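Local coordinates for protein transmembrane oligosaccharyl transferase (Archaeoglobus fulgidus, PDB 3WAJ) that belongs to the STT3/AglB family of oligosaccharyl transferases, multi-pass membrane proteins of the GT-C clan, and carries a zinc ion, at residues I23-K26 and L27-N31; F142-A145 and I146-G149; F279-L282 and V283-S287; F219-A222 and P223-L226; G90-A93 and G94-S98. All coordinates share one frame; numbering follows the deposited sequence.

Interaction 1 of 5, residues I23-K26 and L27-N31; sequences ISVK and LRILN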
loop_
_atom_site.group_PDB
_atom_site.type_symbol
_atom_site.label_atom_id
_atom_site.label_comp_id
_atom_site.label_asym_id
_atom_site.label_seq_id
_atom_site.Cartn_x
_atom_site.Cartn_y
_atom_site.Cartn_z
ATOM N N ILE A 23 22.862 -9.923 13.447
ATOM C CA ILE A 23 21.846 -10.789 12.862
ATOM C C ILE A 23 20.762 -9.936 12.204
ATOM O O ILE A 23 20.169 -10.320 11.187
ATOM C CB ILE A 23 21.219 -11.695 13.950
ATOM C CG1 ILE A 23 22.331 -12.372 14.765
ATOM C CG2 ILE A 23 20.255 -12.721 13.336
ATOM C CD1 ILE A 23 21.846 -13.148 15.959
ATOM N N SER A 24 20.515 -8.768 12.789
ATOM C CA SER A 24 19.489 -7.866 12.289
ATOM C C SER A 24 19.972 -7.156 11.018
ATOM O O SER A 24 19.196 -6.949 10.082
ATOM C CB SER A 24 19.094 -6.860 13.374
ATOM O OG SER A 24 17.880 -6.213 13.056
ATOM N N VAL A 25 21.253 -6.794 10.982
ATOM C CA VAL A 25 21.823 -6.207 9.777
ATOM C C VAL A 25 21.829 -7.248 8.674
ATOM O O VAL A 25 21.490 -6.950 7.528
ATOM C CB VAL A 25 23.251 -5.677 9.995
ATOM C CG1 VAL A 25 23.845 -5.176 8.674
ATOM C CG2 VAL A 25 23.253 -4.559 11.011
ATOM N N LYS A 26 22.218 -8.467 9.027
ATOM C CA LYS A 26 22.272 -9.570 8.071
ATOM C C LYS A 26 20.896 -9.770 7.456
ATOM O O LYS A 26 20.758 -9.876 6.240
ATOM C CB LYS A 26 22.761 -10.861 8.757
ATOM C CG LYS A 26 22.885 -12.084 7.836
ATOM C CD LYS A 26 21.638 -12.974 7.894
ATOM C CE LYS A 26 21.818 -14.286 7.136
ATOM N NZ LYS A 26 22.123 -14.126 5.702
ATOM N N LEU A 27 19.884 -9.787 8.315
ATOM C CA LEU A 27 18.495 -9.959 7.892
ATOM C C LEU A 27 17.953 -8.757 7.113
ATOM O O LEU A 27 17.282 -8.921 6.100
ATOM C CB LEU A 27 17.602 -10.259 9.107
ATOM C CG LEU A 27 17.073 -11.688 9.264
ATOM C CD1 LEU A 27 18.081 -12.695 8.767
ATOM C CD2 LEU A 27 16.696 -11.977 10.710
ATOM N N ARG A 28 18.248 -7.541 7.550
ATOM C CA ARG A 28 17.578 -6.383 6.944
ATOM C C ARG A 28 18.328 -5.640 5.840
ATOM O O ARG A 28 17.708 -5.015 4.985
ATOM C CB ARG A 28 17.093 -5.425 8.031
ATOM C CG ARG A 28 15.946 -5.998 8.822
ATOM C CD ARG A 28 16.015 -5.614 10.288
ATOM N NE ARG A 28 15.180 -6.501 11.093
ATOM C CZ ARG A 28 14.099 -6.100 11.735
ATOM N NH1 ARG A 28 13.761 -4.830 11.679
ATOM N NH2 ARG A 28 13.371 -6.952 12.440
ATOM N N ILE A 29 19.653 -5.716 5.860
ATOM C CA ILE A 29 20.473 -5.016 4.875
ATOM C C ILE A 29 21.100 -5.984 3.871
ATOM O O ILE A 29 21.146 -5.707 2.672
ATOM C CB ILE A 29 21.562 -4.173 5.571
ATOM C CG1 ILE A 29 20.905 -3.170 6.525
ATOM C CG2 ILE A 29 22.470 -3.482 4.559
ATOM C CD1 ILE A 29 21.785 -2.006 6.908
ATOM N N LEU A 30 21.558 -7.130 4.366
ATOM C CA LEU A 30 22.328 -8.086 3.555
ATOM C C LEU A 30 21.475 -9.061 2.746
ATOM O O LEU A 30 21.693 -9.244 1.549
ATOM C CB LEU A 30 23.297 -8.874 4.439
ATOM C CG LEU A 30 24.753 -8.425 4.550
ATOM C CD1 LEU A 30 24.916 -6.912 4.491
ATOM C CD2 LEU A 30 25.352 -8.985 5.831
ATOM N N ASN A 31 20.521 -9.703 3.405
ATOM C CA ASN A 31 19.624 -10.632 2.720
ATOM C C ASN A 31 18.934 -10.105 1.442
ATOM O O ASN A 31 18.995 -10.769 0.406
ATOM C CB ASN A 31 18.607 -11.226 3.701
ATOM C CG ASN A 31 19.086 -12.516 4.315
ATOM O OD1 ASN A 31 20.140 -12.557 4.950
ATOM N ND2 ASN A 31 18.316 -13.584 4.126
#

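Interaction 2 of 5, residues F142-A145 and I146-G149; sequences FLIA and IVPG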
loop_
_atom_site.group_PDB
_atom_site.type_symbol
_atom_site.label_atom_id
_atom_site.label_comp_id
_atom_site.label_asym_id
_atom_site.label_seq_id
_atom_site.Cartn_x
_atom_site.Cartn_y
_atom_site.Cartn_z
ATOM N N PHE A 142 17.320 -9.620 21.463
ATOM C CA PHE A 142 17.682 -10.664 20.508
ATOM C C PHE A 142 16.458 -11.150 19.738
ATOM O O PHE A 142 16.541 -11.462 18.554
ATOM C CB PHE A 142 18.370 -11.839 21.218
ATOM C CG PHE A 142 18.754 -12.971 20.297
ATOM C CD1 PHE A 142 20.041 -13.065 19.787
ATOM C CD2 PHE A 142 17.830 -13.949 19.951
ATOM C CE1 PHE A 142 20.394 -14.106 18.939
ATOM C CE2 PHE A 142 18.172 -14.978 19.102
ATOM C CZ PHE A 142 19.458 -15.064 18.598
ATOM N N LEU A 143 15.326 -11.230 20.423
ATOM C CA LEU A 143 14.106 -11.739 19.809
ATOM C C LEU A 143 13.503 -10.769 18.800
ATOM O O LEU A 143 13.000 -11.189 17.754
ATOM C CB LEU A 143 13.085 -12.120 20.881
ATOM C CG LEU A 143 13.464 -13.381 21.658
ATOM C CD1 LEU A 143 12.380 -13.733 22.646
ATOM C CD2 LEU A 143 13.702 -14.529 20.691
ATOM N N ILE A 144 13.562 -9.474 19.100
ATOM C CA ILE A 144 13.019 -8.469 18.186
ATOM C C ILE A 144 13.896 -8.374 16.940
ATOM O O ILE A 144 13.423 -8.018 15.860
ATOM C CB ILE A 144 12.861 -7.082 18.871
ATOM C CG1 ILE A 144 11.916 -6.172 18.068
ATOM C CG2 ILE A 144 14.224 -6.425 19.134
ATOM C CD1 ILE A 144 10.480 -6.684 17.989
ATOM N N ALA A 145 15.171 -8.727 17.092
ATOM C CA ALA A 145 16.108 -8.703 15.977
ATOM C C ALA A 145 15.818 -9.801 14.948
ATOM O O ALA A 145 16.305 -9.741 13.823
ATOM C CB ALA A 145 17.546 -8.796 16.479
ATOM N N ILE A 146 15.022 -10.795 15.330
ATOM C CA ILE A 146 14.742 -11.923 14.437
ATOM C C ILE A 146 13.262 -12.238 14.201
ATOM O O ILE A 146 12.946 -13.136 13.436
ATOM C CB ILE A 146 15.441 -13.225 14.917
ATOM C CG1 ILE A 146 15.175 -13.463 16.406
ATOM C CG2 ILE A 146 16.928 -13.147 14.688
ATOM C CD1 ILE A 146 14.744 -14.865 16.733
ATOM N N VAL A 147 12.350 -11.533 14.861
ATOM C CA VAL A 147 10.926 -11.814 14.646
ATOM C C VAL A 147 10.656 -11.611 13.142
ATOM O O VAL A 147 11.267 -10.742 12.510
ATOM C CB VAL A 147 10.032 -11.119 15.706
ATOM C CG1 VAL A 147 10.379 -9.635 15.823
ATOM C CG2 VAL A 147 8.558 -11.316 15.390
ATOM N N PRO A 148 9.659 -12.188 12.558
ATOM C CA PRO A 148 9.451 -12.192 11.100
ATOM C C PRO A 148 8.121 -11.459 10.944
ATOM O O PRO A 148 7.751 -10.653 11.806
ATOM C CB PRO A 148 9.296 -13.625 10.586
ATOM C CG PRO A 148 8.733 -14.360 11.793
ATOM C CD PRO A 148 9.456 -13.741 12.986
ATOM N N GLY A 149 7.410 -11.743 9.854
ATOM C CA GLY A 149 6.110 -11.141 9.605
ATOM C C GLY A 149 6.175 -9.713 9.080
ATOM O O GLY A 149 7.205 -9.269 8.541
#

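Interaction 3 of 5, residues F279-L282 and V283-S287; sequences FQLL and VLLGS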
loop_
_atom_site.group_PDB
_atom_site.type_symbol
_atom_site.label_atom_id
_atom_site.label_comp_id
_atom_site.label_asym_id
_atom_site.label_seq_id
_atom_site.Cartn_x
_atom_site.Cartn_y
_atom_site.Cartn_z
ATOM N N PHE A 279 -6.936 18.217 16.300
ATOM C CA PHE A 279 -7.511 17.141 17.105
ATOM C C PHE A 279 -6.442 16.463 17.972
ATOM O O PHE A 279 -6.620 16.264 19.179
ATOM C CB PHE A 279 -8.177 16.082 16.223
ATOM C CG PHE A 279 -8.687 14.899 17.001
ATOM C CD1 PHE A 279 -8.057 13.669 16.913
ATOM C CD2 PHE A 279 -9.783 15.030 17.859
ATOM C CE1 PHE A 279 -8.516 12.572 17.646
ATOM C CE2 PHE A 279 -10.245 13.940 18.596
ATOM C CZ PHE A 279 -9.611 12.713 18.494
ATOM N N GLN A 280 -5.330 16.104 17.340
ATOM C CA GLN A 280 -4.261 15.405 18.034
ATOM C C GLN A 280 -3.683 16.264 19.168
ATOM O O GLN A 280 -3.425 15.750 20.263
ATOM C CB GLN A 280 -3.185 14.914 17.043
ATOM C CG GLN A 280 -3.656 13.798 16.096
ATOM C CD GLN A 280 -4.192 14.300 14.743
ATOM O OE1 GLN A 280 -4.723 15.416 14.622
ATOM N NE2 GLN A 280 -4.060 13.455 13.718
ATOM N N LEU A 281 -3.519 17.567 18.904
ATOM C CA LEU A 281 -3.094 18.557 19.902
ATOM C C LEU A 281 -4.049 18.596 21.103
ATOM O O LEU A 281 -3.617 18.657 22.255
ATOM C CB LEU A 281 -3.014 19.952 19.265
ATOM C CG LEU A 281 -2.598 21.140 20.150
ATOM C CD1 LEU A 281 -1.171 20.983 20.678
ATOM C CD2 LEU A 281 -2.732 22.479 19.421
ATOM N N LEU A 282 -5.349 18.571 20.821
ATOM C CA LEU A 282 -6.360 18.520 21.867
ATOM C C LEU A 282 -6.169 17.263 22.700
ATOM O O LEU A 282 -6.250 17.313 23.930
ATOM C CB LEU A 282 -7.762 18.539 21.260
ATOM C CG LEU A 282 -8.536 19.858 21.252
ATOM C CD1 LEU A 282 -7.628 21.059 21.038
ATOM C CD2 LEU A 282 -9.616 19.809 20.179
ATOM N N VAL A 283 -5.907 16.138 22.037
ATOM C CA VAL A 283 -5.730 14.883 22.763
ATOM C C VAL A 283 -4.563 14.979 23.732
ATOM O O VAL A 283 -4.681 14.613 24.894
ATOM C CB VAL A 283 -5.542 13.664 21.829
ATOM C CG1 VAL A 283 -5.280 12.412 22.657
ATOM C CG2 VAL A 283 -6.774 13.462 20.979
ATOM N N LEU A 284 -3.443 15.504 23.259
ATOM C CA LEU A 284 -2.253 15.586 24.094
ATOM C C LEU A 284 -2.384 16.639 25.214
ATOM O O LEU A 284 -1.932 16.404 26.336
ATOM C CB LEU A 284 -0.998 15.775 23.230
ATOM C CG LEU A 284 -0.845 14.682 22.156
ATOM C CD1 LEU A 284 0.309 14.976 21.211
ATOM C CD2 LEU A 284 -0.664 13.299 22.790
ATOM N N LEU A 285 -3.017 17.778 24.923
ATOM C CA LEU A 285 -3.264 18.796 25.953
ATOM C C LEU A 285 -4.299 18.308 26.958
ATOM O O LEU A 285 -4.129 18.474 28.163
ATOM C CB LEU A 285 -3.736 20.117 25.343
ATOM C CG LEU A 285 -2.719 21.017 24.653
ATOM C CD1 LEU A 285 -3.450 22.078 23.817
ATOM C CD2 LEU A 285 -1.782 21.670 25.661
ATOM N N GLY A 286 -5.377 17.713 26.461
ATOM C CA GLY A 286 -6.403 17.173 27.334
ATOM C C GLY A 286 -5.810 16.141 28.274
ATOM O O GLY A 286 -6.074 16.170 29.478
ATOM N N SER A 287 -4.995 15.243 27.724
ATOM C CA SER A 287 -4.343 14.203 28.519
ATOM C C SER A 287 -3.514 14.809 29.644
ATOM O O SER A 287 -3.426 14.252 30.737
ATOM C CB SER A 287 -3.456 13.321 27.632
ATOM O OG SER A 287 -4.249 12.520 26.784
#

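Interaction 4 of 5, residues F219-A222 and P223-L226; sequences FIIA and PIIL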
loop_
_atom_site.group_PDB
_atom_site.type_symbol
_atom_site.label_atom_id
_atom_site.label_comp_id
_atom_site.label_asym_id
_atom_site.label_seq_id
_atom_site.Cartn_x
_atom_site.Cartn_y
_atom_site.Cartn_z
ATOM N N PHE A 219 -1.743 9.522 18.410
ATOM C CA PHE A 219 -2.305 10.099 19.635
ATOM C C PHE A 219 -2.891 8.983 20.506
ATOM O O PHE A 219 -3.068 9.152 21.702
ATOM C CB PHE A 219 -3.397 11.119 19.290
ATOM C CG PHE A 219 -4.586 10.506 18.602
ATOM C CD1 PHE A 219 -5.633 9.960 19.347
ATOM C CD2 PHE A 219 -4.639 10.430 17.221
ATOM C CE1 PHE A 219 -6.714 9.355 18.725
ATOM C CE2 PHE A 219 -5.721 9.840 16.587
ATOM C CZ PHE A 219 -6.763 9.300 17.344
ATOM N N ILE A 220 -3.201 7.850 19.881
ATOM C CA ILE A 220 -3.765 6.687 20.560
ATOM C C ILE A 220 -2.913 6.197 21.738
ATOM O O ILE A 220 -3.431 5.563 22.648
ATOM C CB ILE A 220 -4.008 5.523 19.548
ATOM C CG1 ILE A 220 -5.121 4.599 20.035
ATOM C CG2 ILE A 220 -2.730 4.717 19.321
ATOM C CD1 ILE A 220 -6.390 5.304 20.364
ATOM N N ILE A 221 -1.613 6.490 21.732
ATOM C CA ILE A 221 -0.760 6.132 22.866
ATOM C C ILE A 221 -1.193 6.908 24.120
ATOM O O ILE A 221 -0.956 6.474 25.248
ATOM C CB ILE A 221 0.741 6.385 22.555
ATOM C CG1 ILE A 221 1.636 5.838 23.664
ATOM C CG2 ILE A 221 1.020 7.861 22.406
ATOM C CD1 ILE A 221 1.553 4.350 23.822
ATOM N N ALA A 222 -1.846 8.053 23.926
ATOM C CA ALA A 222 -2.285 8.860 25.072
ATOM C C ALA A 222 -3.368 8.181 25.945
ATOM O O ALA A 222 -3.194 8.092 27.163
ATOM C CB ALA A 222 -2.685 10.290 24.652
ATOM N N PRO A 223 -4.483 7.709 25.335
ATOM C CA PRO A 223 -5.464 6.928 26.105
ATOM C C PRO A 223 -4.830 5.722 26.792
ATOM O O PRO A 223 -5.198 5.394 27.922
ATOM C CB PRO A 223 -6.438 6.430 25.036
ATOM C CG PRO A 223 -6.326 7.404 23.921
ATOM C CD PRO A 223 -4.932 7.947 23.947
ATOM N N ILE A 224 -3.884 5.070 26.117
ATOM C CA ILE A 224 -3.210 3.897 26.682
ATOM C C ILE A 224 -2.520 4.213 28.011
ATOM O O ILE A 224 -2.784 3.568 29.019
ATOM C CB ILE A 224 -2.209 3.280 25.678
ATOM C CG1 ILE A 224 -2.958 2.631 24.505
ATOM C CG2 ILE A 224 -1.308 2.256 26.357
ATOM C CD1 ILE A 224 -2.041 2.104 23.415
ATOM N N ILE A 225 -1.639 5.207 28.004
ATOM C CA ILE A 225 -0.975 5.662 29.221
ATOM C C ILE A 225 -1.964 6.131 30.292
ATOM O O ILE A 225 -1.748 5.911 31.481
ATOM C CB ILE A 225 0.035 6.784 28.914
ATOM C CG1 ILE A 225 1.101 6.268 27.955
ATOM C CG2 ILE A 225 0.683 7.304 30.201
ATOM C CD1 ILE A 225 2.124 7.311 27.551
ATOM N N LEU A 226 -3.049 6.777 29.875
ATOM C CA LEU A 226 -4.049 7.232 30.837
ATOM C C LEU A 226 -4.732 6.043 31.497
ATOM O O LEU A 226 -5.095 6.111 32.666
ATOM C CB LEU A 226 -5.070 8.156 30.187
ATOM C CG LEU A 226 -4.563 9.558 29.875
ATOM C CD1 LEU A 226 -5.620 10.308 29.080
ATOM C CD2 LEU A 226 -4.213 10.312 31.158
#

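Interaction 5 of 5, residues G90-A93 and G94-S98; sequences GSIA and GIIFS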
loop_
_atom_site.group_PDB
_atom_site.type_symbol
_atom_site.label_atom_id
_atom_site.label_comp_id
_atom_site.label_asym_id
_atom_site.label_seq_id
_atom_site.Cartn_x
_atom_site.Cartn_y
_atom_site.Cartn_z
ATOM N N GLY A 90 14.424 11.650 6.403
ATOM C CA GLY A 90 14.923 11.381 5.058
ATOM C C GLY A 90 15.508 12.583 4.319
ATOM O O GLY A 90 16.486 12.455 3.561
ATOM N N SER A 91 14.901 13.752 4.510
ATOM C CA SER A 91 15.482 14.988 3.999
ATOM C C SER A 91 16.849 15.238 4.641
ATOM O O SER A 91 17.823 15.560 3.945
ATOM C CB SER A 91 14.554 16.165 4.270
ATOM O OG SER A 91 13.290 15.954 3.677
ATOM N N ILE A 92 16.922 15.083 5.964
ATOM C CA ILE A 92 18.167 15.350 6.678
ATOM C C ILE A 92 19.252 14.380 6.223
ATOM O O ILE A 92 20.378 14.790 5.924
ATOM C CB ILE A 92 17.989 15.294 8.207
ATOM C CG1 ILE A 92 17.142 16.463 8.681
ATOM C CG2 ILE A 92 19.312 15.387 8.892
ATOM C CD1 ILE A 92 16.855 16.417 10.168
ATOM N N ALA A 93 18.899 13.097 6.149
ATOM C CA ALA A 93 19.816 12.087 5.628
ATOM C C ALA A 93 20.328 12.487 4.250
ATOM O O ALA A 93 21.522 12.358 3.953
ATOM C CB ALA A 93 19.141 10.744 5.573
ATOM N N GLY A 94 19.421 12.980 3.413
ATOM C CA GLY A 94 19.759 13.302 2.035
ATOM C C GLY A 94 20.743 14.447 1.925
ATOM O O GLY A 94 21.742 14.359 1.212
ATOM N N ILE A 95 20.451 15.525 2.641
ATOM C CA ILE A 95 21.323 16.693 2.689
ATOM C C ILE A 95 22.698 16.324 3.259
ATOM O O ILE A 95 23.724 16.734 2.718
ATOM C CB ILE A 95 20.640 17.822 3.491
ATOM C CG1 ILE A 95 19.366 18.268 2.766
ATOM C CG2 ILE A 95 21.555 19.010 3.685
ATOM C CD1 ILE A 95 18.489 19.168 3.588
ATOM N N ILE A 96 22.708 15.527 4.327
ATOM C CA ILE A 96 23.951 15.045 4.945
ATOM C C ILE A 96 24.866 14.303 3.965
ATOM O O ILE A 96 26.084 14.527 3.951
ATOM C CB ILE A 96 23.669 14.124 6.165
ATOM C CG1 ILE A 96 23.660 14.913 7.473
ATOM C CG2 ILE A 96 24.738 13.051 6.293
ATOM C CD1 ILE A 96 22.781 16.143 7.474
ATOM N N PHE A 97 24.291 13.413 3.157
ATOM C CA PHE A 97 25.101 12.612 2.246
ATOM C C PHE A 97 25.044 13.215 0.858
ATOM O O PHE A 97 25.364 12.542 -0.130
ATOM C CB PHE A 97 24.631 11.154 2.208
ATOM C CG PHE A 97 24.861 10.400 3.492
ATOM C CD1 PHE A 97 26.122 9.908 3.811
ATOM C CD2 PHE A 97 23.814 10.169 4.375
ATOM C CE1 PHE A 97 26.337 9.205 5.005
ATOM C CE2 PHE A 97 24.017 9.462 5.570
ATOM C CZ PHE A 97 25.284 8.982 5.885
ATOM N N SER A 98 24.634 14.487 0.804
ATOM C CA SER A 98 24.485 15.245 -0.450
ATOM C C SER A 98 23.907 14.402 -1.588
ATOM O O SER A 98 24.374 14.452 -2.726
ATOM C CB SER A 98 25.807 15.886 -0.871
ATOM O OG SER A 98 26.157 16.954 -0.010
#

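Interaction 1 of 5, residues I23-K26 and L27-N31
K26 and N31 meet across the last turn of helix 19-30, the lysine reaching along the helix to the amide five residues on. CG of K26 lies anti to the backbone N (chi1 -179°), and bends at the second and fourth torsions curl the chain round until NZ stands 2.6 Å from N31 OD1. NZ lies slightly tilted from the plane of the amide carbonyl. The same OD1 sits 3.0 Å from K26 O, an approach of two acceptors that the ammonium group would probably ease. D490 lies beyond, taking a weak hydrogen bond from N31 ND2 and a long, weak ion pair from K26 NZ.

The backbone here widens into a pi-type turn, which is consistent with the close approach of a residue five positions on. V25 O accepts from both I29 N and L30 N, while N31 N bonds to K26 O at 2.9 Å. On the apolar face V25 and I29 cross obliquely, V25 CG1 touching I29 CB at 4.0 Å, against F111, A114 and V118 of helix 102-118. On another face R28 folds back over its own helix, so that NE comes 3.4 Å from S24 OG at an angle too poor for a hydrogen bond. Its CD also rests 3.4 Å from S24 OG, while the long arm packs against F151 and L152.

Interaction 2 of 5, residues F142-A145 and I146-G149
The turn by which helix 134-144 gives way to a loop is held where I146 folds back on F142 and L143, and V147 on I144. One carbonyl, L143 O, serves both amides of the exit: I146 N lies 3.2 Å from L143 O, standing well above the carbonyl plane, and V147 N makes a weak bond to L143 O with a strongly bent N-H...O angle of 123°. The regular helical pattern thus gives way to a tighter turn.

CG1 of I146 lies between its own backbone N and carbonyl carbon (chi1 49°), 3.2 Å from F142 O. From there CD1 passes obliquely by the phenyl ring, 4.2 Å from F142 CE2. The same methyl meets L143 CD2 at 4.1 Å, so one branch end is shared between an aromatic and an aliphatic neighbour. V147 takes a similar first torsion, and its CG1 meets I144 CD1 at 3.7 Å.

Further on, G149 takes the N-cap position of helix 150-153, and its N bonds to Q492 OE1. The turn is buried among four helices: F142, L143 and I146 touch helix 474-491, F142, A145 and I146 meet helix 19-30, I144 and A145 pack on helix 121-131, and L143 and I144 face A436 of helix 429-446.

Interaction 3 of 5, residues F279-L282 and V283-S287
F279 and V283, one helical turn apart, form the tight side of this contact. With CG anti to the backbone N (chi1 175°), the F279 ring is carried forward along the helix, and CG2 of V283 settles over one of its faces in a CH-pi contact. The methyl is 4.0 Å from the ring centroid and 20° off the normal, displaced toward the rim where F279 CZ lies. That CG2 also presses on the backbone, 3.3 Å from F279 O, so the valine is wedged between the ring and the carbonyl of a single residue.

Q280 and L284 keep to the buried side, where L284 CG rests 3.4 Å from Q280 O. The amide of Q280 is tied down by neighbours: OE1 bonds to S277 OG, and NE2 to the carbonyls of F275 and G216. A turn later S287 doubles the grip on V283 O, its OG and N approaching from opposite faces of the carbonyl plane, with OG to V283 O at 2.9 Å.

The other side is looser. L281, itself buried against Y261, L262 and A265, runs side by side with L285, L281 CG touching L285 CD1 at 3.9 Å, yet L285 is exposed. L282 is exposed too, and its turn is joined mainly through the backbone, G286 N to L282 O at 2.7 Å. A regular i to i+4 ladder with one face on helices 221-234 and 243-261, and with L282 and L285 exposed, is consistent with a helix at the outside of a multi-pass membrane bundle.

Interaction 4 of 5, residues F219-A222 and P223-L226
I220 and P223, both exposed, make an apolar contact: the isoleucine side chain crosses the proline ring at about a right angle, its CD1 4.1 Å from P223 CG. More deeply placed, I221 divides its long branch between two partners. With CG1 anti to the backbone N (chi1 -172°), the branch leans toward the following turn, where CG1 lies 4.2 Å from I225 CD1. The methyl beyond it, I221 CD1, reaches I224 CD1 at 4.3 Å.

The second kind of contact is between carbonyls and carbon. P223 has no amide hydrogen; its CD stands where that hydrogen would be, 3.2 Å from F219 O, the i-4 carbonyl, and 3.1 Å from I220 O. F219 O takes a hydrogen bond from A222 N instead, at 2.8 Å, closing the 3-10 turn.

True helical hydrogen bonds follow beyond the proline. I225 N points almost straight at I221 O, with an N-H...O angle of 176°, and L226 N to A222 O closes the next step at 3.0 Å.

I221 and I225 pack inward on I208 of helix 199-214 and on helix 163-181, while A222 and L226 meet F254. A 3-10 turn leading into an alpha-helix with proline near its start, where the missing N-H costs little, is a common way for a helix to begin; here it opens helix 221-234 within the membrane bundle.

Interaction 5 of 5, residues G90-A93 and G94-S98
Four successive i+4 bonds carry helix 84-96 to its end, from G94 N on G90 O to F97 N on A93 O, and that of I95 N to S91 O is nearly straight, with an N-H...O angle of 172°. On the outward side I92 and I96 lie side by side and point the same way, I92 CG2 meeting I96 CD1 at 3.8 Å. The end of I96 also doubles back over the backbone, bringing CD1 3.2 Å from I92 O.

The helix then closes in a Schellman motif. S98, with positive phi, is the C-prime residue: its N bonds to I95 O at 3.1 Å, and A99 N bonds to G94 O. F97, the first residue to leave helical geometry, turns its ring edge to the preceding turn, CD2 lying 3.2 Å from A93 O. CG stands beside the backbone N (chi1 -68°), which brings the ring back beside that carbonyl, edge on, and one ring face receives I96 CG2 near its rim.

A93 and F97 touch V108 of helix 102-118. On another side S91 packs on I55, T58 and I59 of helix 47-60, its OG hydrogen-bonded to V87 O.

Followed from the N terminus, the chain meets interaction 1, then 5, 2, 4 and 3. Each joins directly consecutive segments, so none closes a long loop, and none nests in or crosses another. Two clusters nevertheless form. Interactions 1 and 2, with centres 11 Å apart, bring helix 19-30 against the exit of helix 134-144, where I23 CD1 approaches F142 CE1 at 3.5 Å. Interactions 4 and 3, with centres 10 Å apart, join the start of helix 221-234 to helix 278-303, F219 and F279 meeting edge-to-face. Interaction 5 stands alone, its centre 23 Å from that of interaction 1, although helix 102-118 touches both.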